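Peroxisomal acyl-coenzyme A oxidase 1 (Arabidopsis thaliana, PDB 1W07) oxidises long- and medium-chain acyl-CoAs to 2-trans-enoyl-CoAs with FAD as cofactor, passing the electrons to oxygen to give hydrogen peroxide in peroxisomal beta-oxidation. Local coordinates at residues 643-646 and 647-651; 36-39 and 40-43; 74-78 and 79-83; 24-28 and 29-33. The protein carries 1 engineered substitution. One frame throughout, in Å; residues are numbered along the deposited sequence.

Interaction 1 (643-646 and 647-651)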
loop_
_atom_site.group_PDB
_atom_site.type_symbol
_atom_site.label_atom_id
_atom_site.label_comp_id
_atom_site.label_asym_id
_atom_site.label_seq_id
_atom_site.Cartn_x
_atom_site.Cartn_y
_atom_site.Cartn_z
ATOM N N VAL B 643 5.632 33.233 8.995
ATOM C CA VAL B 643 5.394 33.769 7.661
ATOM C C VAL B 643 6.285 32.984 6.705
ATOM O O VAL B 643 7.509 33.083 6.757
ATOM C CB VAL B 643 5.765 35.258 7.569
ATOM C CG1 VAL B 643 5.597 35.741 6.139
ATOM C CG2 VAL B 643 4.892 36.066 8.501
ATOM N N PRO B 644 5.675 32.196 5.801
ATOM C CA PRO B 644 6.396 31.374 4.831
ATOM C C PRO B 644 7.213 32.137 3.790
ATOM O O PRO B 644 6.822 33.216 3.339
ATOM C CB PRO B 644 5.281 30.554 4.191
ATOM C CG PRO B 644 4.144 31.541 4.161
ATOM C CD PRO B 644 4.220 32.166 5.543
ATOM N N ASP B 645 8.352 31.567 3.419
ATOM C CA ASP B 645 9.190 32.174 2.399
ATOM C C ASP B 645 8.442 31.988 1.092
ATOM O O ASP B 645 8.087 30.866 0.742
ATOM C CB ASP B 645 10.538 31.463 2.325
ATOM C CG ASP B 645 11.380 31.925 1.147
ATOM O OD1 ASP B 645 11.156 33.047 0.644
ATOM O OD2 ASP B 645 12.265 31.160 0.730
ATOM N N GLY B 646 8.215 33.093 0.387
ATOM C CA GLY B 646 7.479 33.056 -0.859
ATOM C C GLY B 646 6.221 33.890 -0.696
ATOM O O GLY B 646 5.527 34.209 -1.662
ATOM N N TYR B 647 5.922 34.234 0.548
ATOM C CA TYR B 647 4.754 35.046 0.871
ATOM C C TYR B 647 4.773 36.383 0.121
ATOM O O TYR B 647 3.792 36.757 -0.531
ATOM C CB TYR B 647 4.720 35.314 2.372
ATOM C CG TYR B 647 4.033 36.606 2.752
ATOM C CD1 TYR B 647 2.653 36.746 2.642
ATOM C CD2 TYR B 647 4.773 37.694 3.202
ATOM C CE1 TYR B 647 2.023 37.939 2.971
ATOM C CE2 TYR B 647 4.160 38.892 3.537
ATOM C CZ TYR B 647 2.779 39.009 3.413
ATOM O OH TYR B 647 2.155 40.199 3.701
ATOM N N GLN B 648 5.898 37.089 0.223
ATOM C CA GLN B 648 6.080 38.392 -0.413
ATOM C C GLN B 648 5.921 38.370 -1.925
ATOM O O GLN B 648 5.360 39.294 -2.510
ATOM C CB GLN B 648 7.456 38.973 -0.059
ATOM C CG GLN B 648 7.666 39.239 1.429
ATOM C CD GLN B 648 8.010 37.982 2.213
ATOM O OE1 GLN B 648 8.022 37.989 3.445
ATOM N NE2 GLN B 648 8.300 36.902 1.504
ATOM N N GLU B 649 6.406 37.308 -2.558
ATOM C CA GLU B 649 6.324 37.190 -4.005
ATOM C C GLU B 649 5.058 36.523 -4.536
ATOM O O GLU B 649 4.515 36.947 -5.555
ATOM C CB GLU B 649 7.519 36.402 -4.554
ATOM C CG GLU B 649 8.846 36.647 -3.859
ATOM C CD GLU B 649 9.058 35.752 -2.650
ATOM O OE1 GLU B 649 8.329 35.902 -1.648
ATOM O OE2 GLU B 649 9.966 34.894 -2.706
ATOM N N TYR B 650 4.582 35.490 -3.849
ATOM C CA TYR B 650 3.436 34.746 -4.361
ATOM C C TYR B 650 2.117 34.815 -3.605
ATOM O O TYR B 650 1.092 34.341 -4.108
ATOM C CB TYR B 650 3.859 33.288 -4.547
ATOM C CG TYR B 650 5.210 33.160 -5.234
ATOM C CD1 TYR B 650 6.271 32.509 -4.610
ATOM C CD2 TYR B 650 5.432 33.716 -6.495
ATOM C CE1 TYR B 650 7.524 32.413 -5.216
ATOM C CE2 TYR B 650 6.682 33.635 -7.119
ATOM C CZ TYR B 650 7.724 32.972 -6.473
ATOM O OH TYR B 650 8.946 32.833 -7.083
ATOM N N LEU B 651 2.125 35.397 -2.412
ATOM C CA LEU B 651 0.892 35.514 -1.638
ATOM C C LEU B 651 0.404 36.958 -1.531
ATOM O O LEU B 651 -0.770 37.239 -1.791
ATOM C CB LEU B 651 1.078 34.926 -0.232
ATOM C CG LEU B 651 1.195 33.394 -0.164
ATOM C CD1 LEU B 651 1.499 32.927 1.263
ATOM C CD2 LEU B 651 -0.108 32.793 -0.673
#

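Interaction 2 (36-39 and 40-43)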
loop_
_atom_site.group_PDB
_atom_site.type_symbol
_atom_site.label_atom_id
_atom_site.label_comp_id
_atom_site.label_asym_id
_atom_site.label_seq_id
_atom_site.Cartn_x
_atom_site.Cartn_y
_atom_site.Cartn_z
ATOM N N ASP B 36 18.537 -7.215 23.419
ATOM C CA ASP B 36 18.107 -6.172 24.329
ATOM C C ASP B 36 19.263 -5.227 24.637
ATOM O O ASP B 36 19.088 -4.011 24.657
ATOM C CB ASP B 36 17.550 -6.804 25.611
ATOM C CG ASP B 36 17.107 -5.777 26.624
ATOM O OD1 ASP B 36 17.785 -5.646 27.666
ATOM O OD2 ASP B 36 16.080 -5.094 26.398
ATOM N N ARG B 37 20.445 -5.794 24.850
ATOM C CA ARG B 37 21.638 -5.015 25.164
ATOM C C ARG B 37 22.060 -4.115 24.002
ATOM O O ARG B 37 22.257 -2.917 24.172
ATOM C CB ARG B 37 22.792 -5.956 25.506
ATOM C CG ARG B 37 24.027 -5.264 26.059
ATOM C CD ARG B 37 25.257 -6.123 25.816
ATOM N NE ARG B 37 25.018 -7.522 26.164
ATOM C CZ ARG B 37 25.393 -8.548 25.405
ATOM N NH1 ARG B 37 26.023 -8.329 24.256
ATOM N NH2 ARG B 37 25.142 -9.791 25.791
ATOM N N ILE B 38 22.205 -4.704 22.823
ATOM C CA ILE B 38 22.616 -3.946 21.651
ATOM C C ILE B 38 21.569 -2.900 21.282
ATOM O O ILE B 38 21.911 -1.796 20.852
ATOM C CB ILE B 38 22.861 -4.872 20.447
ATOM C CG1 ILE B 38 23.920 -5.916 20.807
ATOM C CG2 ILE B 38 23.327 -4.057 19.253
ATOM C CD1 ILE B 38 25.277 -5.326 21.177
ATOM N N ALA B 39 20.296 -3.246 21.456
ATOM C CA ALA B 39 19.212 -2.324 21.140
ATOM C C ALA B 39 19.361 -1.047 21.956
ATOM O O ALA B 39 19.264 0.057 21.411
ATOM C CB ALA B 39 17.854 -2.981 21.423
ATOM N N ARG B 40 19.609 -1.194 23.256
ATOM C CA ARG B 40 19.766 -0.033 24.130
ATOM C C ARG B 40 21.028 0.744 23.777
ATOM O O ARG B 40 21.051 1.971 23.850
ATOM C CB ARG B 40 19.801 -0.478 25.598
ATOM C CG ARG B 40 18.444 -0.928 26.123
ATOM C CD ARG B 40 18.563 -2.118 27.058
ATOM N NE ARG B 40 19.296 -1.812 28.284
ATOM C CZ ARG B 40 18.767 -1.172 29.323
ATOM N NH1 ARG B 40 17.498 -0.777 29.284
ATOM N NH2 ARG B 40 19.501 -0.931 30.402
ATOM N N LEU B 41 22.067 0.021 23.376
ATOM C CA LEU B 41 23.333 0.638 22.997
ATOM C C LEU B 41 23.156 1.565 21.789
ATOM O O LEU B 41 23.751 2.642 21.725
ATOM C CB LEU B 41 24.350 -0.446 22.657
ATOM C CG LEU B 41 25.735 0.052 22.265
ATOM C CD1 LEU B 41 26.400 0.698 23.473
ATOM C CD2 LEU B 41 26.567 -1.106 21.747
ATOM N N VAL B 42 22.337 1.146 20.826
ATOM C CA VAL B 42 22.106 1.958 19.638
ATOM C C VAL B 42 21.221 3.154 19.956
ATOM O O VAL B 42 21.514 4.277 19.542
ATOM C CB VAL B 42 21.454 1.124 18.498
ATOM C CG1 VAL B 42 21.064 2.036 17.328
ATOM C CG2 VAL B 42 22.428 0.075 18.012
ATOM N N ALA B 43 20.142 2.910 20.696
ATOM C CA ALA B 43 19.199 3.964 21.045
ATOM C C ALA B 43 19.832 5.121 21.804
ATOM O O ALA B 43 19.466 6.280 21.612
ATOM C CB ALA B 43 18.041 3.375 21.854
#

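Interaction 3 (74-78 and 79-83)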
loop_
_atom_site.group_PDB
_atom_site.type_symbol
_atom_site.label_atom_id
_atom_site.label_comp_id
_atom_site.label_asym_id
_atom_site.label_seq_id
_atom_site.Cartn_x
_atom_site.Cartn_y
_atom_site.Cartn_z
ATOM N N LYS B 74 33.675 1.589 14.107
ATOM C CA LYS B 74 34.399 2.045 15.287
ATOM C C LYS B 74 33.883 1.402 16.565
ATOM O O LYS B 74 34.665 0.902 17.378
ATOM C CB LYS B 74 34.294 3.564 15.417
ATOM C CG LYS B 74 35.124 4.327 14.405
ATOM C CD LYS B 74 36.551 4.534 14.895
ATOM C CE LYS B 74 36.597 5.518 16.063
ATOM N NZ LYS B 74 37.986 5.817 16.522
ATOM N N ARG B 75 32.565 1.413 16.741
ATOM C CA ARG B 75 31.959 0.839 17.937
ATOM C C ARG B 75 32.211 -0.650 18.059
ATOM O O ARG B 75 32.450 -1.151 19.153
ATOM C CB ARG B 75 30.448 1.116 17.959
ATOM C CG ARG B 75 30.098 2.594 17.919
ATOM C CD ARG B 75 30.764 3.352 19.056
ATOM N NE ARG B 75 30.182 2.996 20.346
ATOM C CZ ARG B 75 30.851 3.009 21.495
ATOM N NH1 ARG B 75 32.132 3.364 21.522
ATOM N NH2 ARG B 75 30.240 2.655 22.617
ATOM N N ILE B 76 32.155 -1.364 16.941
ATOM C CA ILE B 76 32.388 -2.802 16.975
ATOM C C ILE B 76 33.804 -3.113 17.459
ATOM O O ILE B 76 34.030 -4.093 18.177
ATOM C CB ILE B 76 32.181 -3.436 15.590
ATOM C CG1 ILE B 76 30.715 -3.277 15.160
ATOM C CG2 ILE B 76 32.566 -4.904 15.630
ATOM C CD1 ILE B 76 30.441 -3.729 13.734
ATOM N N ILE B 77 34.755 -2.272 17.060
ATOM C CA ILE B 77 36.150 -2.440 17.445
ATOM C C ILE B 77 36.397 -2.011 18.892
ATOM O O ILE B 77 37.068 -2.710 19.648
ATOM C CB ILE B 77 37.073 -1.616 16.523
ATOM C CG1 ILE B 77 36.952 -2.111 15.085
ATOM C CG2 ILE B 77 38.512 -1.728 16.993
ATOM C CD1 ILE B 77 37.683 -1.249 14.078
ATOM N N GLU B 78 35.850 -0.862 19.273
ATOM C CA GLU B 78 36.031 -0.337 20.623
ATOM C C GLU B 78 35.287 -1.135 21.686
ATOM O O GLU B 78 35.694 -1.170 22.850
ATOM C CB GLU B 78 35.593 1.127 20.676
ATOM C CG GLU B 78 36.484 2.050 19.842
ATOM C CD GLU B 78 35.907 3.444 19.675
ATOM O OE1 GLU B 78 36.595 4.305 19.082
ATOM O OE2 GLU B 78 34.763 3.683 20.122
ATOM N N LEU B 79 34.192 -1.775 21.287
ATOM C CA LEU B 79 33.400 -2.562 22.217
ATOM C C LEU B 79 33.746 -4.041 22.103
ATOM O O LEU B 79 33.279 -4.853 22.898
ATOM C CB LEU B 79 31.909 -2.342 21.955
ATOM C CG LEU B 79 31.391 -0.926 22.201
ATOM C CD1 LEU B 79 29.988 -0.788 21.637
ATOM C CD2 LEU B 79 31.396 -0.620 23.689
ATOM N N ARG B 80 34.558 -4.381 21.106
ATOM C CA ARG B 80 34.990 -5.762 20.900
ATOM C C ARG B 80 33.799 -6.690 20.721
ATOM O O ARG B 80 33.747 -7.771 21.312
ATOM C CB ARG B 80 35.817 -6.217 22.103
ATOM C CG ARG B 80 36.873 -5.205 22.503
ATOM C CD ARG B 80 37.100 -5.164 24.006
ATOM N NE ARG B 80 37.754 -3.912 24.388
ATOM C CZ ARG B 80 38.156 -3.611 25.619
ATOM N NH1 ARG B 80 37.991 -4.476 26.613
ATOM N NH2 ARG B 80 38.727 -2.438 25.857
ATOM N N LEU B 81 32.842 -6.270 19.895
ATOM C CA LEU B 81 31.636 -7.053 19.646
ATOM C C LEU B 81 31.907 -8.228 18.708
ATOM O O LEU B 81 32.696 -8.115 17.771
ATOM C CB LEU B 81 30.553 -6.156 19.040
ATOM C CG LEU B 81 30.197 -4.852 19.759
ATOM C CD1 LEU B 81 29.161 -4.088 18.945
ATOM C CD2 LEU B 81 29.671 -5.142 21.159
ATOM N N ASN B 82 31.250 -9.356 18.964
ATOM C CA ASN B 82 31.414 -10.522 18.109
ATOM C C ASN B 82 30.545 -10.359 16.865
ATOM O O ASN B 82 29.900 -9.325 16.683
ATOM C CB ASN B 82 31.029 -11.805 18.852
ATOM C CG ASN B 82 29.622 -11.762 19.406
ATOM O OD1 ASN B 82 28.654 -11.568 18.669
ATOM N ND2 ASN B 82 29.500 -11.951 20.713
ATOM N N GLU B 83 30.519 -11.377 16.012
ATOM C CA GLU B 83 29.740 -11.287 14.786
ATOM C C GLU B 83 28.248 -11.149 15.053
ATOM O O GLU B 83 27.566 -10.378 14.378
ATOM C CB GLU B 83 29.999 -12.501 13.898
ATOM C CG GLU B 83 29.412 -12.373 12.501
ATOM C CD GLU B 83 29.760 -13.551 11.622
ATOM O OE1 GLU B 83 29.316 -14.674 11.937
ATOM O OE2 GLU B 83 30.486 -13.359 10.621
#

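Interaction 4 (24-28 and 29-33)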
loop_
_atom_site.group_PDB
_atom_site.type_symbol
_atom_site.label_atom_id
_atom_site.label_comp_id
_atom_site.label_asym_id
_atom_site.label_seq_id
_atom_site.Cartn_x
_atom_site.Cartn_y
_atom_site.Cartn_z
ATOM N N VAL B 24 9.956 -15.996 24.037
ATOM C CA VAL B 24 9.396 -16.772 22.938
ATOM C C VAL B 24 9.695 -16.064 21.612
ATOM O O VAL B 24 10.140 -16.687 20.647
ATOM C CB VAL B 24 7.854 -16.910 23.074
ATOM C CG1 VAL B 24 7.283 -17.598 21.844
ATOM C CG2 VAL B 24 7.496 -17.683 24.340
ATOM N N TRP B 25 9.447 -14.757 21.574
ATOM C CA TRP B 25 9.661 -13.958 20.366
ATOM C C TRP B 25 11.127 -13.933 19.941
ATOM O O TRP B 25 11.438 -14.045 18.754
ATOM C CB TRP B 25 9.145 -12.521 20.576
ATOM C CG TRP B 25 9.269 -11.636 19.359
ATOM C CD1 TRP B 25 10.235 -10.703 19.104
ATOM C CD2 TRP B 25 8.418 -11.661 18.202
ATOM N NE1 TRP B 25 10.037 -10.149 17.853
ATOM C CE2 TRP B 25 8.929 -10.720 17.283
ATOM C CE3 TRP B 25 7.272 -12.391 17.857
ATOM C CZ2 TRP B 25 8.335 -10.491 16.034
ATOM C CZ3 TRP B 25 6.683 -12.165 16.620
ATOM C CH2 TRP B 25 7.219 -11.219 15.722
ATOM N N ALA B 26 12.016 -13.795 20.921
ATOM C CA ALA B 26 13.449 -13.751 20.673
ATOM C C ALA B 26 13.965 -15.109 20.225
ATOM O O ALA B 26 14.951 -15.196 19.492
ATOM C CB ALA B 26 14.187 -13.305 21.935
ATOM N N GLY B 27 13.301 -16.170 20.671
ATOM C CA GLY B 27 13.722 -17.507 20.299
ATOM C C GLY B 27 14.492 -18.213 21.401
ATOM O O GLY B 27 14.521 -19.442 21.445
ATOM N N SER B 28 15.133 -17.441 22.278
ATOM C CA SER B 28 15.900 -17.987 23.403
ATOM C C SER B 28 16.265 -16.842 24.342
ATOM O O SER B 28 16.062 -15.674 24.006
ATOM C CB SER B 28 17.183 -18.668 22.916
ATOM O OG SER B 28 18.143 -17.726 22.463
ATOM N N ARG B 29 16.792 -17.170 25.518
ATOM C CA ARG B 29 17.178 -16.137 26.477
ATOM C C ARG B 29 18.468 -15.465 26.019
ATOM O O ARG B 29 18.692 -14.283 26.277
ATOM C CB ARG B 29 17.370 -16.733 27.880
ATOM C CG ARG B 29 16.137 -17.463 28.436
ATOM C CD ARG B 29 16.133 -17.500 29.971
ATOM N NE ARG B 29 15.748 -16.197 30.514
ATOM C CZ ARG B 29 14.631 -15.969 31.204
ATOM N NH1 ARG B 29 13.782 -16.963 31.462
ATOM N NH2 ARG B 29 14.333 -14.738 31.594
ATOM N N HIS B 30 19.313 -16.220 25.330
ATOM C CA HIS B 30 20.571 -15.678 24.839
ATOM C C HIS B 30 20.276 -14.650 23.754
ATOM O O HIS B 30 20.792 -13.531 23.786
ATOM C CB HIS B 30 21.444 -16.785 24.255
ATOM C CG HIS B 30 22.664 -16.281 23.553
ATOM N ND1 HIS B 30 23.715 -15.687 24.216
ATOM C CD2 HIS B 30 22.989 -16.260 22.237
ATOM C CE1 HIS B 30 24.638 -15.323 23.341
ATOM N NE2 HIS B 30 24.220 -15.657 22.133
ATOM N N ALA B 31 19.441 -15.034 22.794
ATOM C CA ALA B 31 19.096 -14.134 21.709
ATOM C C ALA B 31 18.459 -12.874 22.290
ATOM O O ALA B 31 18.838 -11.754 21.940
ATOM C CB ALA B 31 18.136 -14.833 20.729
ATOM N N PHE B 32 17.506 -13.064 23.202
ATOM C CA PHE B 32 16.815 -11.941 23.820
ATOM C C PHE B 32 17.771 -10.984 24.521
ATOM O O PHE B 32 17.672 -9.758 24.355
ATOM C CB PHE B 32 15.795 -12.437 24.841
ATOM C CG PHE B 32 15.205 -11.341 25.683
ATOM C CD1 PHE B 32 14.265 -10.455 25.152
ATOM C CD2 PHE B 32 15.621 -11.164 26.996
ATOM C CE1 PHE B 32 13.752 -9.405 25.923
ATOM C CE2 PHE B 32 15.119 -10.121 27.775
ATOM C CZ PHE B 32 14.185 -9.239 27.241
ATOM N N GLU B 33 18.681 -11.547 25.314
ATOM C CA GLU B 33 19.651 -10.760 26.074
ATOM C C GLU B 33 20.590 -9.950 25.190
ATOM O O GLU B 33 20.824 -8.771 25.437
ATOM C CB GLU B 33 20.474 -11.684 26.985
ATOM C CG GLU B 33 19.707 -12.208 28.193
ATOM C CD GLU B 33 20.577 -13.001 29.140
ATOM O OE1 GLU B 33 20.086 -13.377 30.229
ATOM O OE2 GLU B 33 21.752 -13.270 28.795
#

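Interaction 1 (643-646 and 647-651)
The ring of Tyr-647 is met obliquely by Val-643, whose CG1 stands 3.6 Å from Tyr-647 CD2, while Gln-648 OE1 lies at the ring's edge, in its plane; His-214 of the second subunit stacks on the same ring. On the Tyr-650 ring, one face carries Glu-649 CB over its centre, and Gly-646 O approaches obliquely. Val-643 holds its CG1 branch anti to the backbone N (chi1 176°), which turns that methyl onto the tyrosine. Pro-644 CG touches Leu-651 CD1 at 4.2 Å, the two side chains crossing at about a right angle.

The backbone makes a type II beta turn from Pro-644 to Tyr-647 that runs straight into helix 647-655, with Gly-646 as N-cap. Tyr-647 N closes the turn on Pro-644 O at 3.1 Å, from 40° above the carbonyl plane; Tyr-650 N donates to Gly-646 O at 2.7 Å, the first i to i+4 bond of the helix. Gly-646 has a positive phi at which a CB would collide with the carbonyl oxygen of Asp-645. Glu-649, bent at chi2 (87°), folds back until its OE1 is 3.1 Å from Gly-646 CA, and Gln-648 NE2 gives that OE1 a weak hydrogen bond of 3.3 Å. Cut back to an alanine, Glu-649 would probably leave Gln-648 NE2 without this acceptor and open a gap beside Gly-646. Glu-649 OE2 comes within 4.0 Å of Asp-645 OD1, a like-charge approach probably eased by Lys-63 of the second subunit, which forms a salt bridge with Asp-645 and a long, weak ion pair with Glu-649.

Interaction 2 (36-39 and 40-43)
Asp-36 and Arg-40 sit one turn apart on helix 29-43 of the N-terminal region, an i to i+4 pair of opposite charges that stops short of a salt bridge. Their flat ends are turned nearly alike, carboxylate and guanidinium planes 19° apart, yet Asp-36 OD1 lies well out of the guanidinium plane and 4.2 Å from Arg-40 NE, with no N-H directed at it. What touches instead is the aliphatic part of the arginine: bent at chi2 and chi3, it lays CD alongside the aspartate, 3.7 Å from Asp-36 OD1 and 3.1 Å from Asp-36 O. With CG anti to the main-chain nitrogen (chi1 179°), the Asp-36 carboxylate swings toward the arginine's CD; its other oxygen, OD2, accepts a hydrogen bond from Asn-608. Were Asp-36 an alanine, the Asn-608 amide would probably lose its acceptor and Arg-40 its nearby negative charge.

Arg-37 points away from the following turn and makes its salt bridge with Glu-85 on helix 83-93. The buried flank is apolar: Ile-38 CG2 and Val-42 CG2 face each other at 4.4 Å, and Val-42 packs on Leu-89 and Phe-92 of that neighbouring helix. Regular i to i+4 backbone bonds join the two turns, Leu-41 N to Arg-37 O and Val-42 N to Ile-38 O. Ala-39 O takes two donors, Ala-43 N at 3.1 Å and, weakly, Val-42 N at 3.3 Å.

Interaction 3 (74-78 and 79-83)
A Schellman motif closes the C-terminal end of helix 58-78, with Leu-81 and Arg-80 turning back onto Ile-76 and Ile-77. Leu-81 N bonds to Ile-76 O at 3.0 Å, in the carbonyl plane, and Arg-80 N makes a weak bond of 3.3 Å to Ile-77 O. Arg-80 is the C-prime residue, and its positive phi (58°) reverses the chain. The reversal brings an apolar pair together, as is usual in this motif: Leu-81 CB lies 4.2 Å from Ile-76 CG2, the side chains crossing at about a right angle. Ile-76 also packs on Ala-86 and Leu-89 of helix 83-93.

On the flank, Leu-79 lies over one face of the Arg-75 guanidinium, its CD1 and CD2 each 3.6 Å from Arg-75 NH2. The arginine gets there by bending at both chi2 (-56°) and chi3 (-70°), which curls it back toward the helix end. Glu-78 approaches the same group at its edge, Arg-75 NH1 giving a 3.0 Å bond to Glu-78 OE2, nearly in the guanidinium plane. With the leucine on a face and the carboxylate at the edge, the arginine's rotation is probably well restricted. The other carboxylate oxygen, Glu-78 OE1, takes a weak 3.3 Å bond from Lys-74 NZ, completing a three-residue salt-bridge network on the last helical turn.

Beyond it Asn-82, the N-cap of helix 83-93, caps a backbone nitrogen with its side chain while Glu-85 accepts from Asn-82 N. This is consistent with a capping box, so that a Schellman motif and a helix N-cap follow directly in one tight helix-to-helix connection.

Interaction 4 (24-28 and 29-33)
Ser-28 and Ala-31 are brought together by the serine's chi1 of 72°, which sets OG in the crowded position between backbone N and carbonyl carbon and points it back over the first turn of helix 29-43. From there Ser-28 OG accepts a nearly straight hydrogen bond (168° at the hydrogen) from Ala-31 N at 3.0 Å. The same oxygen lies 3.4 Å from Ala-31 CB, so the methyl sits close against the cap. Ser-28 thereby serves the helix twice, since its carbonyl O also accepts from Phe-32 N at 3.1 Å.

The preceding helix touches this turn through Ala-26. Its CB presses on Phe-32 CB at a tight 3.4 Å, and Ala-26 O comes equally near, 3.4 Å, to Ala-31 CB. Phe-32 has CG anti to its backbone N (chi1 170°), which carries the ring away from the junction, leaving Ala-26 CB at the ring edge, near its plane. Beyond the junction that ring packs on Lys-22 and Ile-23 of helix 18-26 and on Asn-608. Trp-25, on another side of helix 18-26, makes a cation-pi contact with Arg-345 and so ties the short helix to helix 328-363.

Between the two helices stands Gly-27, the first residue to leave helical geometry. Its positive phi would jam a CB against the carbonyl oxygen of Ala-26, a conformation that glycine tolerates without strain. Glycine ending one helix and serine opening the next, with OG bonded to the third residue of the new helix, form a compact helix-to-helix corner with a classic serine N-cap.

Interactions 2, 3 and 4 belong to the N-terminal region, while interaction 1 stands apart near the C-terminus, its centre about 45 Å from that of interaction 2. Interactions 2 and 4 share helix 29-43, the one along its body and the other at its start. Interactions 2 and 3 touch where Leu-41 CD2 meets Leu-79 CD1 at 3.4 Å. Interactions 3 and 4 are surface contacts at helix ends, the former rich in salt bridges, the latter resting on a hydroxyl cap. Interaction 2 is partly buried, with an apolar flank against helix 83-93. Interaction 1 is also partly buried, but its neighbours come largely from the second subunit, placing it at the dimer interface.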